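Local coordinates for protein xyloglucan-specific endo-beta-1,4-glucanase BoGH9A (Bacteroides ovatus, PDB 6DHT) that cuts the beta-1,4-glucan backbone of xyloglucan internally, releasing xyloglucan oligosaccharides for a gut bacterium, at residues L112-I124 against S163-Y175. Residues are numbered along the deposited sequence; the frame is centred on the assembly and turned at random.
With EDO (1,2-ethanediol), chain G.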
ATOM      1  N   LEU A 112      -6.332  -2.140  -6.454  1.00 11.65           N
ATOM      2  CA  LEU A 112      -7.453  -2.326  -5.557  1.00 11.75           C
ATOM      3  C   LEU A 112      -8.081  -3.704  -5.711  1.00 11.53           C
ATOM      4  O   LEU A 112      -8.442  -4.342  -4.700  1.00 12.73           O
ATOM      5  CB  LEU A 112      -8.480  -1.221  -5.821  1.00 11.60           C
ATOM      6  CG  LEU A 112      -9.714  -1.244  -4.929  1.00 11.95           C
ATOM      7  CD1 LEU A 112      -9.379  -1.194  -3.445  1.00 12.25           C
ATOM      8  CD2 LEU A 112     -10.606  -0.073  -5.299  1.00 13.07           C
ATOM      9  N   LYS A 113      -8.191  -4.178  -6.938  1.00 10.84           N
ATOM     10  CA  LYS A 113      -8.802  -5.468  -7.210  1.00 12.42           C
ATOM     11  C   LYS A 113      -7.966  -6.616  -6.632  1.00 13.21           C
ATOM     12  O   LYS A 113      -8.494  -7.707  -6.388  1.00 13.72           O
ATOM     13  CB  LYS A 113      -8.996  -5.618  -8.718  1.00 12.55           C
ATOM     14  CG  LYS A 113      -9.733  -6.836  -9.209  1.00 15.94           C
ATOM     15  CD  LYS A 113     -11.133  -6.981  -8.653  1.00 19.59           C
ATOM     16  CE  LYS A 113     -11.870  -8.128  -9.366  1.00 18.52           C
ATOM     17  NZ  LYS A 113     -12.194  -7.854 -10.793  1.00 20.81           N
ATOM     18  N   SER A 114      -6.672  -6.389  -6.400  1.00 11.50           N
ATOM     19  CA  SER A 114      -5.833  -7.414  -5.783  0.58 12.14           C
ATOM     20  C   SER A 114      -6.402  -7.866  -4.442  1.00 13.64           C
ATOM     21  O   SER A 114      -6.273  -9.048  -4.072  1.00 13.03           O
ATOM     22  CB  SER A 114      -4.408  -6.890  -5.585  0.58 12.69           C
ATOM     23  OG  SER A 114      -4.308  -5.960  -4.509  0.58 13.65           O
ATOM     24  N   PHE A 115      -7.022  -6.945  -3.705  1.00 11.01           N
ATOM     25  CA  PHE A 115      -7.595  -7.256  -2.410  1.00 12.77           C
ATOM     26  C   PHE A 115      -8.746  -8.261  -2.538  1.00 14.67           C
ATOM     27  O   PHE A 115      -8.902  -9.158  -1.691  1.00 13.48           O
ATOM     28  CB  PHE A 115      -8.063  -5.982  -1.710  1.00 12.50           C
ATOM     29  CG  PHE A 115      -6.926  -5.116  -1.242  1.00 10.76           C
ATOM     30  CD1 PHE A 115      -6.323  -4.202  -2.093  1.00 12.05           C
ATOM     31  CD2 PHE A 115      -6.443  -5.239   0.064  1.00 12.43           C
ATOM     32  CE1 PHE A 115      -5.233  -3.441  -1.655  1.00 11.85           C
ATOM     33  CE2 PHE A 115      -5.377  -4.472   0.494  1.00 12.60           C
ATOM     34  CZ  PHE A 115      -4.768  -3.588  -0.374  1.00 11.39           C
ATOM     35  N   TYR A 116      -9.542  -8.117  -3.598  1.00 12.99           N
ATOM     36  CA  TYR A 116     -10.599  -9.074  -3.889  1.00 13.63           C
ATOM     37  C   TYR A 116     -10.030 -10.496  -4.035  1.00 14.93           C
ATOM     38  O   TYR A 116     -10.544 -11.443  -3.449  1.00 15.53           O
ATOM     39  CB  TYR A 116     -11.412  -8.642  -5.119  1.00 15.82           C
ATOM     40  CG  TYR A 116     -12.243  -9.776  -5.684  1.00 15.96           C
ATOM     41  CD1 TYR A 116     -13.465 -10.127  -5.121  1.00 18.13           C
ATOM     42  CD2 TYR A 116     -11.794 -10.499  -6.777  1.00 16.79           C
ATOM     43  CE1 TYR A 116     -14.204 -11.182  -5.633  1.00 16.83           C
ATOM     44  CE2 TYR A 116     -12.535 -11.545  -7.295  1.00 19.82           C
ATOM     45  CZ  TYR A 116     -13.743 -11.873  -6.721  1.00 19.57           C
ATOM     46  OH  TYR A 116     -14.497 -12.920  -7.219  1.00 24.49           O
ATOM     47  N   TYR A 117      -8.924 -10.634  -4.772  1.00 14.30           N
ATOM     48  CA  TYR A 117      -8.298 -11.933  -4.923  1.00 13.68           C
ATOM     49  C   TYR A 117      -7.786 -12.494  -3.581  1.00 13.85           C
ATOM     50  O   TYR A 117      -7.711 -13.715  -3.397  1.00 14.49           O
ATOM     51  CB  TYR A 117      -7.165 -11.864  -5.938  1.00 14.22           C
ATOM     52  CG  TYR A 117      -7.644 -11.687  -7.354  1.00 15.24           C
ATOM     53  CD1 TYR A 117      -8.239 -12.744  -8.044  1.00 15.99           C
ATOM     54  CD2 TYR A 117      -7.471 -10.483  -8.025  1.00 15.14           C
ATOM     55  CE1 TYR A 117      -8.647 -12.602  -9.346  1.00 15.90           C
ATOM     56  CE2 TYR A 117      -7.900 -10.331  -9.317  1.00 14.54           C
ATOM     57  CZ  TYR A 117      -8.485 -11.405  -9.974  1.00 15.93           C
ATOM     58  OH  TYR A 117      -8.886 -11.227 -11.287  1.00 17.93           O
ATOM     59  N   GLN A 118      -7.433 -11.626  -2.641  1.00 13.67           N
ATOM     60  CA  GLN A 118      -6.969 -12.062  -1.328  1.00 12.64           C
ATOM     61  C   GLN A 118      -8.091 -12.473  -0.352  1.00 13.46           C
ATOM     62  O   GLN A 118      -7.825 -12.856   0.803  1.00 13.98           O
ATOM     63  CB  GLN A 118      -6.134 -10.972  -0.657  1.00 12.60           C
ATOM     64  CG  GLN A 118      -4.827 -10.596  -1.350  1.00 12.32           C
ATOM     65  CD  GLN A 118      -3.770 -11.675  -1.268  1.00 13.34           C
ATOM     66  OE1 GLN A 118      -3.557 -12.419  -2.225  1.00 14.54           O
ATOM     67  NE2 GLN A 118      -3.065 -11.728  -0.146  1.00 13.01           N
ATOM     68  N   ARG A 119      -9.348 -12.354  -0.771  1.00 14.86           N
ATOM     69  CA  ARG A 119     -10.448 -12.576   0.164  1.00 14.22           C
ATOM     70  C   ARG A 119     -10.558 -14.030   0.560  1.00 16.23           C
ATOM     71  O   ARG A 119     -10.429 -14.921  -0.273  1.00 17.36           O
ATOM     72  CB  ARG A 119     -11.783 -12.199  -0.466  1.00 13.28           C
ATOM     73  CG  ARG A 119     -12.030 -10.692  -0.592  1.00 14.13           C
ATOM     74  CD  ARG A 119     -13.447 -10.456  -1.024  1.00 16.39           C
ATOM     75  NE  ARG A 119     -13.684  -9.067  -1.424  1.00 15.25           N
ATOM     76  CZ  ARG A 119     -14.852  -8.627  -1.875  1.00 18.27           C
ATOM     77  NH1 ARG A 119     -15.877  -9.470  -1.944  1.00 17.62           N
ATOM     78  NH2 ARG A 119     -15.000  -7.353  -2.240  1.00 17.42           N
ATOM     79  N   THR A 120     -10.841 -14.226   1.844  1.00 16.47           N
ATOM     80  CA  THR A 120     -11.108 -15.546   2.426  1.00 15.34           C
ATOM     81  C   THR A 120     -12.608 -15.751   2.575  1.00 18.82           C
ATOM     82  O   THR A 120     -13.392 -14.812   2.484  1.00 19.75           O
ATOM     83  CB  THR A 120     -10.493 -15.663   3.823  1.00 17.19           C
ATOM     84  OG1 THR A 120     -11.191 -14.834   4.766  1.00 16.41           O
ATOM     85  CG2 THR A 120      -9.006 -15.313   3.773  1.00 15.69           C
ATOM     86  N   ALA A 121     -12.997 -16.998   2.832  1.00 20.41           N
ATOM     87  CA  ALA A 121     -14.367 -17.341   3.204  1.00 21.54           C
ATOM     88  C   ALA A 121     -15.385 -17.036   2.129  1.00 28.53           C
ATOM     89  O   ALA A 121     -16.557 -16.814   2.430  1.00 34.11           O
ATOM     90  CB  ALA A 121     -14.766 -16.647   4.513  1.00 21.48           C
ATOM     91  N   MET A 122     -14.966 -17.015   0.871  1.00 23.51           N
ATOM     92  CA  MET A 122     -15.940 -16.897  -0.203  1.00 27.40           C
ATOM     93  C   MET A 122     -15.410 -17.379  -1.535  1.00 27.14           C
ATOM     94  O   MET A 122     -14.201 -17.351  -1.791  1.00 22.85           O
ATOM     95  CB  MET A 122     -16.449 -15.468  -0.328  1.00 27.40           C
ATOM     96  CG  MET A 122     -15.534 -14.516  -1.051  1.00 33.53           C
ATOM     97  SD  MET A 122     -16.391 -12.950  -1.109  1.00 26.61           S
ATOM     98  CE  MET A 122     -17.202 -13.041  -2.693  1.00 32.36           C
ATOM     99  N   PRO A 123     -16.317 -17.850  -2.396  1.00 28.39           N
ATOM    100  CA  PRO A 123     -15.844 -18.273  -3.706  1.00 28.67           C
ATOM    101  C   PRO A 123     -15.395 -17.054  -4.494  1.00 25.05           C
ATOM    102  O   PRO A 123     -15.913 -15.949  -4.334  1.00 23.67           O
ATOM    103  CB  PRO A 123     -17.077 -18.932  -4.332  1.00 31.97           C
ATOM    104  CG  PRO A 123     -18.214 -18.324  -3.647  1.00 35.04           C
ATOM    105  CD  PRO A 123     -17.774 -18.005  -2.252  1.00 32.13           C
ATOM    106  N   ILE A 124     -14.395 -17.281  -5.322  1.00 23.72           N
ATOM    107  CA  ILE A 124     -13.784 -16.248  -6.140  1.00 21.08           C
ATOM    108  C   ILE A 124     -14.212 -16.581  -7.565  1.00 23.94           C
ATOM    109  O   ILE A 124     -13.565 -17.353  -8.253  1.00 23.03           O
ATOM    110  CB  ILE A 124     -12.249 -16.258  -5.933  1.00 19.53           C
ATOM    111  CG1 ILE A 124     -11.918 -16.052  -4.439  1.00 18.86           C
ATOM    112  CG2 ILE A 124     -11.580 -15.213  -6.795  1.00 18.97           C
ATOM    113  CD1 ILE A 124     -12.375 -14.722  -3.878  1.00 20.69           C
ATOM    114  N   SER A 163     -14.565 -14.967  10.573  1.00 18.57           N
ATOM    115  CA  SER A 163     -14.567 -15.207   9.139  0.52 22.00           C
ATOM    116  C   SER A 163     -14.441 -13.913   8.345  1.00 18.28           C
ATOM    117  O   SER A 163     -14.618 -12.822   8.891  1.00 20.02           O
ATOM    118  CB  SER A 163     -15.856 -15.926   8.739  0.52 24.18           C
ATOM    119  OG  SER A 163     -16.973 -15.064   8.841  0.52 25.35           O
ATOM    120  N   LYS A 164     -14.153 -14.075   7.051  1.00 18.99           N
ATOM    121  CA  LYS A 164     -13.932 -12.978   6.097  1.00 18.33           C
ATOM    122  C   LYS A 164     -12.555 -12.384   6.335  1.00 16.80           C
ATOM    123  O   LYS A 164     -11.699 -12.981   6.973  1.00 16.92           O
ATOM    124  CB  LYS A 164     -15.057 -11.931   6.138  1.00 19.49           C
ATOM    125  CG  LYS A 164     -16.427 -12.523   5.821  1.00 20.41           C
ATOM    126  CD  LYS A 164     -17.539 -11.527   6.041  1.00 20.56           C
ATOM    127  CE  LYS A 164     -17.525 -10.448   5.000  1.00 20.98           C
ATOM    128  NZ  LYS A 164     -18.727  -9.599   5.161  1.00 21.53           N
ATOM    129  N   GLY A 165     -12.326 -11.193   5.798  1.00 17.29           N
ATOM    130  CA  GLY A 165     -10.982 -10.642   5.809  1.00 15.68           C
ATOM    131  C   GLY A 165     -10.089 -11.176   4.707  1.00 16.99           C
ATOM    132  O   GLY A 165     -10.407 -12.162   4.037  1.00 16.03           O
ATOM    133  N   TRP A 166      -8.959 -10.504   4.525  1.00 14.82           N
ATOM    134  CA  TRP A 166      -8.009 -10.871   3.486  1.00 13.40           C
ATOM    135  C   TRP A 166      -6.866 -11.754   4.002  1.00 12.72           C
ATOM    136  O   TRP A 166      -6.401 -11.565   5.113  1.00 13.76           O
ATOM    137  CB  TRP A 166      -7.336  -9.634   2.879  1.00 13.43           C
ATOM    138  CG  TRP A 166      -8.259  -8.553   2.397  1.00 12.56           C
ATOM    139  CD1 TRP A 166      -9.240  -8.666   1.459  1.00 12.46           C
ATOM    140  CD2 TRP A 166      -8.243  -7.182   2.809  1.00 11.88           C
ATOM    141  NE1 TRP A 166      -9.850  -7.442   1.270  1.00 12.60           N
ATOM    142  CE2 TRP A 166      -9.253  -6.516   2.087  1.00 10.66           C
ATOM    143  CE3 TRP A 166      -7.470  -6.457   3.712  1.00 12.45           C
ATOM    144  CZ2 TRP A 166      -9.492  -5.159   2.237  1.00 11.26           C
ATOM    145  CZ3 TRP A 166      -7.707  -5.104   3.853  1.00 12.98           C
ATOM    146  CH2 TRP A 166      -8.702  -4.473   3.117  1.00 12.87           C
ATOM    147  N   TYR A 167      -6.355 -12.634   3.156  1.00 12.88           N
ATOM    148  CA  TYR A 167      -5.028 -13.168   3.370  1.00 14.93           C
ATOM    149  C   TYR A 167      -4.049 -11.991   3.393  1.00 13.88           C
ATOM    150  O   TYR A 167      -4.135 -11.079   2.566  1.00 13.20           O
ATOM    151  CB  TYR A 167      -4.626 -14.110   2.257  1.00 15.18           C
ATOM    152  CG  TYR A 167      -5.471 -15.345   2.097  1.00 15.38           C
ATOM    153  CD1 TYR A 167      -5.726 -16.185   3.166  1.00 15.21           C
ATOM    154  CD2 TYR A 167      -5.999 -15.681   0.848  1.00 14.53           C
ATOM    155  CE1 TYR A 167      -6.486 -17.323   2.996  1.00 14.23           C
ATOM    156  CE2 TYR A 167      -6.773 -16.808   0.682  1.00 16.71           C
ATOM    157  CZ  TYR A 167      -6.999 -17.625   1.763  1.00 14.88           C
ATOM    158  OH  TYR A 167      -7.776 -18.753   1.613  1.00 18.50           O
ATOM    159  N   ASP A 168      -3.094 -12.003   4.311  1.00 12.94           N
ATOM    160  CA  ASP A 168      -2.180 -10.881   4.462  1.00 13.77           C
ATOM    161  C   ASP A 168      -1.276 -10.649   3.259  1.00 13.55           C
ATOM    162  O   ASP A 168      -0.963  -9.496   2.919  1.00 12.59           O
ATOM    163  CB  ASP A 168      -1.285 -11.098   5.669  1.00 15.07           C
ATOM    164  CG  ASP A 168      -0.614  -9.832   6.138  1.00 15.10           C
ATOM    165  OD1 ASP A 168      -1.322  -8.824   6.373  1.00 14.68           O
ATOM    166  OD2 ASP A 168       0.613  -9.848   6.316  1.00 14.83           O
ATOM    167  N   ALA A 169      -0.765 -11.718   2.646  1.00 12.48           N
ATOM    168  CA  ALA A 169       0.400 -11.563   1.810  1.00 13.87           C
ATOM    169  C   ALA A 169       0.646 -12.843   1.034  1.00 14.10           C
ATOM    170  O   ALA A 169      -0.291 -13.435   0.502  1.00 13.27           O
ATOM    171  CB  ALA A 169       1.594 -11.220   2.707  1.00 14.11           C
ATOM    172  N   GLY A 170       1.906 -13.274   0.965  1.00 13.88           N
ATOM    173  CA  GLY A 170       2.208 -14.550   0.358  1.00 14.99           C
ATOM    174  C   GLY A 170       1.771 -15.729   1.202  1.00 13.48           C
ATOM    175  O   GLY A 170       1.790 -16.871   0.696  1.00 15.32           O
ATOM    176  N   ASP A 171       1.412 -15.479   2.459  1.00 13.20           N
ATOM    177  CA  ASP A 171       0.863 -16.472   3.405  1.00 14.71           C
ATOM    178  C   ASP A 171      -0.647 -16.289   3.583  1.00 16.75           C
ATOM    179  O   ASP A 171      -1.243 -15.315   3.069  1.00 16.50           O
ATOM    180  CB  ASP A 171       1.563 -16.389   4.767  1.00 13.35           C
ATOM    181  CG  ASP A 171       1.289 -15.107   5.502  1.00 14.19           C
ATOM    182  OD1 ASP A 171       1.622 -14.036   4.920  1.00 16.10           O
ATOM    183  OD2 ASP A 171       0.798 -15.198   6.652  1.00 14.30           O
ATOM    184  N   TYR A 172      -1.271 -17.178   4.356  1.00 14.31           N
ATOM    185  CA  TYR A 172      -2.726 -17.260   4.446  1.00 14.43           C
ATOM    186  C   TYR A 172      -3.294 -16.830   5.805  1.00 14.00           C
ATOM    187  O   TYR A 172      -4.451 -17.069   6.094  1.00 16.63           O
ATOM    188  CB  TYR A 172      -3.161 -18.702   4.148  1.00 15.05           C
ATOM    189  CG  TYR A 172      -2.958 -19.206   2.735  1.00 15.56           C
ATOM    190  CD1 TYR A 172      -3.326 -18.450   1.616  1.00 16.21           C
ATOM    191  CD2 TYR A 172      -2.422 -20.478   2.505  1.00 14.82           C
ATOM    192  CE1 TYR A 172      -3.176 -18.948   0.337  1.00 13.59           C
ATOM    193  CE2 TYR A 172      -2.266 -20.970   1.246  1.00 16.98           C
ATOM    194  CZ  TYR A 172      -2.620 -20.217   0.133  1.00 14.95           C
ATOM    195  OH  TYR A 172      -2.490 -20.666  -1.160  1.00 17.03           O
ATOM    196  N   ASN A 173      -2.482 -16.162   6.616  1.00 16.02           N
ATOM    197  CA  ASN A 173      -2.911 -15.683   7.914  1.00 16.45           C
ATOM    198  C   ASN A 173      -3.466 -14.260   7.860  1.00 15.20           C
ATOM    199  O   ASN A 173      -3.292 -13.594   6.838  1.00 14.38           O
ATOM    200  CB  ASN A 173      -1.731 -15.828   8.871  1.00 15.15           C
ATOM    201  CG  ASN A 173      -1.208 -17.255   8.883  1.00 16.46           C
ATOM    202  OD1 ASN A 173      -1.917 -18.149   9.348  1.00 19.14           O
ATOM    203  ND2 ASN A 173      -0.047 -17.480   8.288  1.00 19.09           N
ATOM    204  N   LYS A 174      -4.157 -13.825   8.898  1.00 13.82           N
ATOM    205  CA  LYS A 174      -4.868 -12.538   8.890  1.00 13.41           C
ATOM    206  C   LYS A 174      -4.420 -11.766  10.109  1.00 14.91           C
ATOM    207  O   LYS A 174      -4.533 -12.269  11.226  1.00 17.37           O
ATOM    208  CB  LYS A 174      -6.375 -12.759   8.911  1.00 15.57           C
ATOM    209  CG  LYS A 174      -6.843 -13.696   7.806  1.00 17.32           C
ATOM    210  CD  LYS A 174      -8.334 -13.814   7.674  1.00 17.80           C
ATOM    211  CE  LYS A 174      -8.983 -14.273   8.965  1.00 18.33           C
ATOM    212  NZ  LYS A 174     -10.380 -14.705   8.750  1.00 16.33           N
ATOM    213  N   TYR A 175      -3.928 -10.549   9.932  1.00 14.51           N
ATOM    214  CA  TYR A 175      -3.264  -9.804  10.995  1.00 14.47           C
ATOM    215  C   TYR A 175      -3.927  -8.446  11.202  1.00 16.44           C
ATOM    216  O   TYR A 175      -4.087  -7.679  10.241  1.00 14.22           O
ATOM    217  CB  TYR A 175      -1.815  -9.557  10.625  1.00 15.40           C
ATOM    218  CG  TYR A 175      -0.995 -10.789  10.237  1.00 13.89           C
ATOM    219  CD1 TYR A 175      -1.128 -11.367   8.975  1.00 15.42           C
ATOM    220  CD2 TYR A 175      -0.045 -11.355  11.103  1.00 16.81           C
ATOM    221  CE1 TYR A 175      -0.366 -12.468   8.577  1.00 14.05           C
ATOM    222  CE2 TYR A 175       0.712 -12.459  10.718  1.00 16.13           C
ATOM    223  CZ  TYR A 175       0.555 -13.012   9.459  1.00 15.07           C
ATOM    224  OH  TYR A 175       1.328 -14.108   9.066  1.00 16.49           O
TER
HETATM  225  C1  EDO G 606     -10.799  -5.033 -13.144  1.00 33.41           C
HETATM  226  O1  EDO G 606     -10.616  -6.457 -13.046  1.00 36.01           O
HETATM  227  C2  EDO G 606      -9.820  -4.327 -12.209  1.00 31.35           C
HETATM  228  O2  EDO G 606      -8.453  -4.585 -12.594  1.00 21.12           O
HETATM  229  O   HOH W   1     -12.224 -16.235   6.750  1.00 16.89           O
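With CG of Phe115 anti to its carbonyl carbon (chi1 -71°) and CG of Trp166 placed likewise, the two rings meet in an edge-to-face pair. The Phe115 edge leads with CD2, which stands over the indole face and lies 3.7 Å from Trp166 CE2; the planes are 60° apart. Phe115 CB adds an off-centre CH-pi contact to the five-membered ring. Trp166 NE1 is hydrogen-bonded to Glu217, which also forms a salt bridge with Arg119. Without the indole, as with an alanine here, the Phe115 edge would probably lose its aromatic face and Glu217 its indole donor.

Beyond the end of helix 105-117, Arg119 and Trp166 form a single beta bridge, flanked by Tyr167 N to Gln118 O (2.8 Å) and Thr120 N to Gly165 O (3.0 Å). Bent at chi2 (-70°), Gln118 swings its amide across to Tyr167 O, 3.0 Å from NE2 and approached from above the carbonyl plane; a weak second bond reaches Ala169 O, while His498 satisfies OE1. Thr120 CG2 sits over one face of the Tyr167 ring, 3.5 Å from its centroid, while Tyr172 CD1 covers the opposite face. Thr120 OG1 accepts a water hydrogen bond of 2.6 Å, and Lys174 NZ binds Lys164 O while pairing with Asp140.

Asn173 ND2 and Tyr175 OH both donate to OD2 of Asp171, the predicted nucleophile, a double grip that would probably restrict rotation of the carboxylate. The bridge and the Gln118 amide thus tie the chain just past the helix to the loop leading to Asp171.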